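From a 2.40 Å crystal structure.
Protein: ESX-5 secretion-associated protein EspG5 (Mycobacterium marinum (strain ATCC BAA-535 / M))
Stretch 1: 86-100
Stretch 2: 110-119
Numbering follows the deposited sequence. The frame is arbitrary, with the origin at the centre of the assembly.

Stretch 1 (86-100) VALLSRGKLLYGVVD
Stretch 2, residues 110-119: DIPDNEFRVV

Two antiparallel strands, 86-91 and 115-119, lie 4.8 Å apart at closest approach, their directions 162° apart, and a looping tail on each carries the contact past the sheet; together they bury 881 Å². The register pairs Val86 with Val119, Ala87 with Val118, Leu88 with Arg117, Leu89 with Phe116 and Ser90 with Glu115, all in extended backbone. The hydrogen-bonded rungs are Ala87-Val118 (Ala87 N to Val118 O 2.9 Å, Val118 N to Ala87 O 3.0 Å) and Leu89-Phe116 (Leu89 N to Phe116 O 3.0 Å, Phe116 N to Leu89 O 2.9 Å). Arg91 N to Asn114 O, 3.0 Å, closes the ladder.

One face carries Ala87, Leu89, Phe116 and Val118. The small Ala87 leaves its CB 4.4 Å from Val118 CB, while Leu89 (chi1 m, chi2 94°) sets CD1 4.0 Å from CG2 of Val118 (t). Phe116 (m, chi2 87°) meets the long Arg91 side chain (t, t, m, chi4 106°) at its ring edge, Arg91 NH1 lying 3.8 Å from Phe116 CZ.

The other face carries Val86, Leu88, Ser90, Glu115, Arg117 and Val119. Val86 and Val119, both t, touch CG2 to CG2 at 4.2 Å. Leu88 (m, t) lays CD2 over one face of the Arg117 guanidinium and reaches Arg117 CG at 3.4 Å. Arg117 (chi1 -89°, chi2 142°, chi3 t, chi4 -95°) is held by a salt bridge, NE to Glu115 OE1 2.6 Å.

Beyond Arg91, stretch 1 curls around two side chains. Asn114 (p, chi2 -44°), at the third position of a type I turn from Pro112 to Glu115, points toward it, and its ND2 donates to Arg91 O at 3.0 Å and Lys93 O at 2.9 Å. Glu115 (chi1 -143°, chi2 t, chi3 110°) reaches into the type I' turn Leu95-Val98, where Gly97 N donates to Glu115 OE2 at 2.8 Å. A buttressing water accepts from Leu95 N (2.7 Å) and donates to Asn114 OD1 (3.1 Å) and Glu115 OE2 (2.8 Å).

Glycine suits position 97 twice over: its phi/psi of 93/-12 would jam a CB against the preceding carbonyl, and an ideal CB on Gly97 would clash with Arg117 NH2, only 2.6 Å away. That NH2 instead packs 3.2 Å from Gly97 CA.

Pro112, C-gamma exo, is the last bump. Val98 O lies 3.4 Å from Pro112 CG, Leu95 CD1 (m, t) 4.2 Å from Pro112 CB, and Val99 CG2 (t) 3.9 Å from Pro112 CD, so the compact ring fills the hollow they form.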

# COMPACT_ATOMS: atom_id res chain seq x y z
N VAL C 86 22.92 10.63 7.18
CA VAL C 86 22.60 9.27 7.59
C VAL C 86 23.88 8.56 8.00
O VAL C 86 24.94 8.76 7.40
CB VAL C 86 21.89 8.49 6.46
CG1 VAL C 86 21.86 7.00 6.79
CG2 VAL C 86 20.49 9.03 6.24
N ALA C 87 23.77 7.71 9.03
CA ALA C 87 24.86 6.85 9.47
C ALA C 87 24.28 5.48 9.78
O ALA C 87 23.34 5.36 10.58
CB ALA C 87 25.55 7.43 10.71
N LEU C 88 24.82 4.44 9.15
CA LEU C 88 24.44 3.06 9.42
C LEU C 88 25.60 2.38 10.13
O LEU C 88 26.72 2.35 9.60
CB LEU C 88 24.10 2.32 8.13
CG LEU C 88 23.19 3.06 7.15
CD1 LEU C 88 23.10 2.31 5.83
CD2 LEU C 88 21.82 3.29 7.76
N LEU C 89 25.35 1.85 11.32
CA LEU C 89 26.38 1.23 12.13
C LEU C 89 26.04 -0.23 12.38
O LEU C 89 24.87 -0.60 12.52
CB LEU C 89 26.53 1.95 13.47
CG LEU C 89 26.72 3.46 13.36
CD1 LEU C 89 25.36 4.14 13.49
CD2 LEU C 89 27.69 3.97 14.39
N SER C 90 27.08 -1.06 12.44
CA SER C 90 26.89 -2.48 12.66
C SER C 90 27.90 -3.00 13.67
O SER C 90 29.03 -2.50 13.77
CB SER C 90 27.01 -3.28 11.35
OG SER C 90 28.25 -3.03 10.72
N ARG C 91 27.46 -3.99 14.44
CA ARG C 91 28.35 -4.90 15.15
C ARG C 91 28.61 -6.08 14.22
O ARG C 91 27.68 -6.80 13.84
CB ARG C 91 27.71 -5.36 16.46
CG ARG C 91 28.18 -6.71 16.96
CD ARG C 91 27.70 -6.96 18.40
NE ARG C 91 28.28 -5.99 19.32
CZ ARG C 91 27.61 -4.97 19.87
NH1 ARG C 91 26.32 -4.79 19.60
NH2 ARG C 91 28.24 -4.14 20.69
N GLY C 92 29.86 -6.25 13.81
CA GLY C 92 30.19 -7.21 12.79
C GLY C 92 30.09 -6.60 11.41
O GLY C 92 30.20 -5.38 11.23
N LYS C 93 29.88 -7.46 10.42
CA LYS C 93 29.77 -6.97 9.05
C LYS C 93 28.47 -6.20 8.86
O LYS C 93 27.40 -6.60 9.33
CB LYS C 93 29.84 -8.13 8.05
CG LYS C 93 29.76 -7.68 6.60
CD LYS C 93 29.96 -8.82 5.62
CE LYS C 93 29.71 -8.36 4.19
NZ LYS C 93 30.60 -7.23 3.78
N LEU C 94 28.57 -5.06 8.18
CA LEU C 94 27.41 -4.22 7.90
C LEU C 94 26.64 -4.83 6.73
O LEU C 94 27.19 -4.99 5.63
CB LEU C 94 27.85 -2.79 7.59
CG LEU C 94 26.75 -1.80 7.22
CD1 LEU C 94 25.69 -1.75 8.31
CD2 LEU C 94 27.35 -0.42 6.99
N LEU C 95 25.38 -5.16 6.97
CA LEU C 95 24.56 -5.86 5.99
C LEU C 95 23.66 -4.94 5.19
O LEU C 95 22.89 -5.42 4.34
CB LEU C 95 23.70 -6.92 6.69
CG LEU C 95 24.46 -8.01 7.45
CD1 LEU C 95 23.46 -8.94 8.10
CD2 LEU C 95 25.40 -8.75 6.52
N TYR C 96 23.71 -3.64 5.45
CA TYR C 96 22.92 -2.65 4.70
C TYR C 96 21.45 -3.04 4.64
O TYR C 96 20.79 -2.92 3.61
CB TYR C 96 23.51 -2.45 3.31
CG TYR C 96 24.94 -1.98 3.37
CD1 TYR C 96 25.23 -0.65 3.65
CD2 TYR C 96 26.00 -2.86 3.18
CE1 TYR C 96 26.53 -0.20 3.72
CE2 TYR C 96 27.31 -2.41 3.26
CZ TYR C 96 27.57 -1.09 3.53
OH TYR C 96 28.87 -0.64 3.60
N GLY C 97 20.92 -3.50 5.77
CA GLY C 97 19.51 -3.74 5.90
C GLY C 97 19.05 -5.15 5.59
O GLY C 97 17.90 -5.49 5.91
N VAL C 98 19.91 -5.97 5.00
CA VAL C 98 19.51 -7.30 4.54
C VAL C 98 19.41 -8.23 5.74
O VAL C 98 20.41 -8.54 6.40
CB VAL C 98 20.50 -7.85 3.51
CG1 VAL C 98 20.03 -9.22 3.01
CG2 VAL C 98 20.68 -6.88 2.36
N VAL C 99 18.20 -8.70 6.02
CA VAL C 99 17.96 -9.80 6.96
C VAL C 99 17.85 -11.06 6.13
O VAL C 99 16.99 -11.16 5.25
CB VAL C 99 16.69 -9.55 7.78
CG1 VAL C 99 16.56 -10.59 8.88
CG2 VAL C 99 16.70 -8.15 8.37
N ASP C 100 18.74 -12.03 6.37
CA ASP C 100 18.81 -13.21 5.51
C ASP C 100 18.10 -14.37 6.20
O ASP C 100 18.71 -15.24 6.82
CB ASP C 100 20.25 -13.55 5.16
CG ASP C 100 20.38 -14.16 3.76
OD1 ASP C 100 20.29 -13.40 2.78
OD2 ASP C 100 20.54 -15.39 3.66
N ASP C 110 11.53 -5.12 9.26
CA ASP C 110 12.61 -5.46 10.17
C ASP C 110 13.95 -4.96 9.63
O ASP C 110 14.12 -4.75 8.43
CB ASP C 110 12.71 -6.98 10.37
CG ASP C 110 11.54 -7.55 11.14
OD1 ASP C 110 10.90 -6.82 11.93
OD2 ASP C 110 11.28 -8.76 10.96
N ILE C 111 14.89 -4.79 10.54
CA ILE C 111 16.29 -4.53 10.18
C ILE C 111 17.13 -5.59 10.86
O ILE C 111 16.69 -6.25 11.82
CB ILE C 111 16.73 -3.10 10.57
CG1 ILE C 111 16.52 -2.84 12.07
CG2 ILE C 111 15.97 -2.06 9.76
CD1 ILE C 111 17.02 -1.48 12.52
N PRO C 112 18.37 -5.80 10.39
CA PRO C 112 19.21 -6.83 11.00
C PRO C 112 19.49 -6.54 12.47
O PRO C 112 19.70 -5.39 12.86
CB PRO C 112 20.50 -6.78 10.16
CG PRO C 112 20.07 -6.17 8.85
CD PRO C 112 19.00 -5.17 9.22
N ASP C 113 19.49 -7.60 13.28
CA ASP C 113 19.69 -7.43 14.72
C ASP C 113 21.03 -6.80 15.05
O ASP C 113 21.19 -6.27 16.16
CB ASP C 113 19.57 -8.78 15.44
CG ASP C 113 18.13 -9.17 15.72
OD1 ASP C 113 17.26 -8.27 15.77
OD2 ASP C 113 17.87 -10.38 15.90
N ASN C 114 22.00 -6.84 14.14
CA ASN C 114 23.32 -6.26 14.38
C ASN C 114 23.43 -4.83 13.88
O ASN C 114 24.54 -4.28 13.87
CB ASN C 114 24.40 -7.11 13.70
CG ASN C 114 24.42 -6.92 12.19
OD1 ASN C 114 23.37 -6.90 11.54
ND2 ASN C 114 25.61 -6.76 11.62
N GLU C 115 22.32 -4.22 13.46
CA GLU C 115 22.34 -2.93 12.78
C GLU C 115 21.64 -1.87 13.62
O GLU C 115 20.63 -2.15 14.28
CB GLU C 115 21.69 -3.03 11.39
CG GLU C 115 22.35 -2.18 10.33
CD GLU C 115 21.77 -2.39 8.94
OE1 GLU C 115 21.09 -1.48 8.44
OE2 GLU C 115 22.00 -3.47 8.35
N PHE C 116 22.20 -0.67 13.60
CA PHE C 116 21.68 0.51 14.29
C PHE C 116 21.66 1.63 13.26
O PHE C 116 22.65 1.84 12.55
CB PHE C 116 22.56 0.85 15.50
CG PHE C 116 23.00 -0.36 16.30
CD1 PHE C 116 24.15 -1.06 15.94
CD2 PHE C 116 22.26 -0.81 17.39
CE1 PHE C 116 24.56 -2.18 16.67
CE2 PHE C 116 22.67 -1.93 18.12
CZ PHE C 116 23.82 -2.61 17.75
N ARG C 117 20.54 2.34 13.16
CA ARG C 117 20.34 3.30 12.08
C ARG C 117 20.08 4.69 12.66
O ARG C 117 19.13 4.87 13.43
CB ARG C 117 19.17 2.87 11.18
CG ARG C 117 19.59 1.98 10.02
CD ARG C 117 18.58 0.87 9.74
NE ARG C 117 19.02 0.04 8.62
CZ ARG C 117 18.66 0.21 7.35
NH1 ARG C 117 17.82 1.18 7.01
NH2 ARG C 117 19.14 -0.60 6.42
N VAL C 118 20.91 5.65 12.27
CA VAL C 118 20.88 7.01 12.79
C VAL C 118 20.63 7.97 11.64
O VAL C 118 21.42 8.04 10.69
CB VAL C 118 22.19 7.38 13.51
CG1 VAL C 118 22.19 8.85 13.87
CG2 VAL C 118 22.40 6.51 14.73
N VAL C 119 19.55 8.75 11.73
CA VAL C 119 19.24 9.80 10.78
C VAL C 119 19.27 11.14 11.51
O VAL C 119 18.64 11.29 12.56
CB VAL C 119 17.88 9.57 10.10
CG1 VAL C 119 17.58 10.69 9.12
CG2 VAL C 119 17.87 8.23 9.39
O HOH W 1 24.17 -4.89 9.34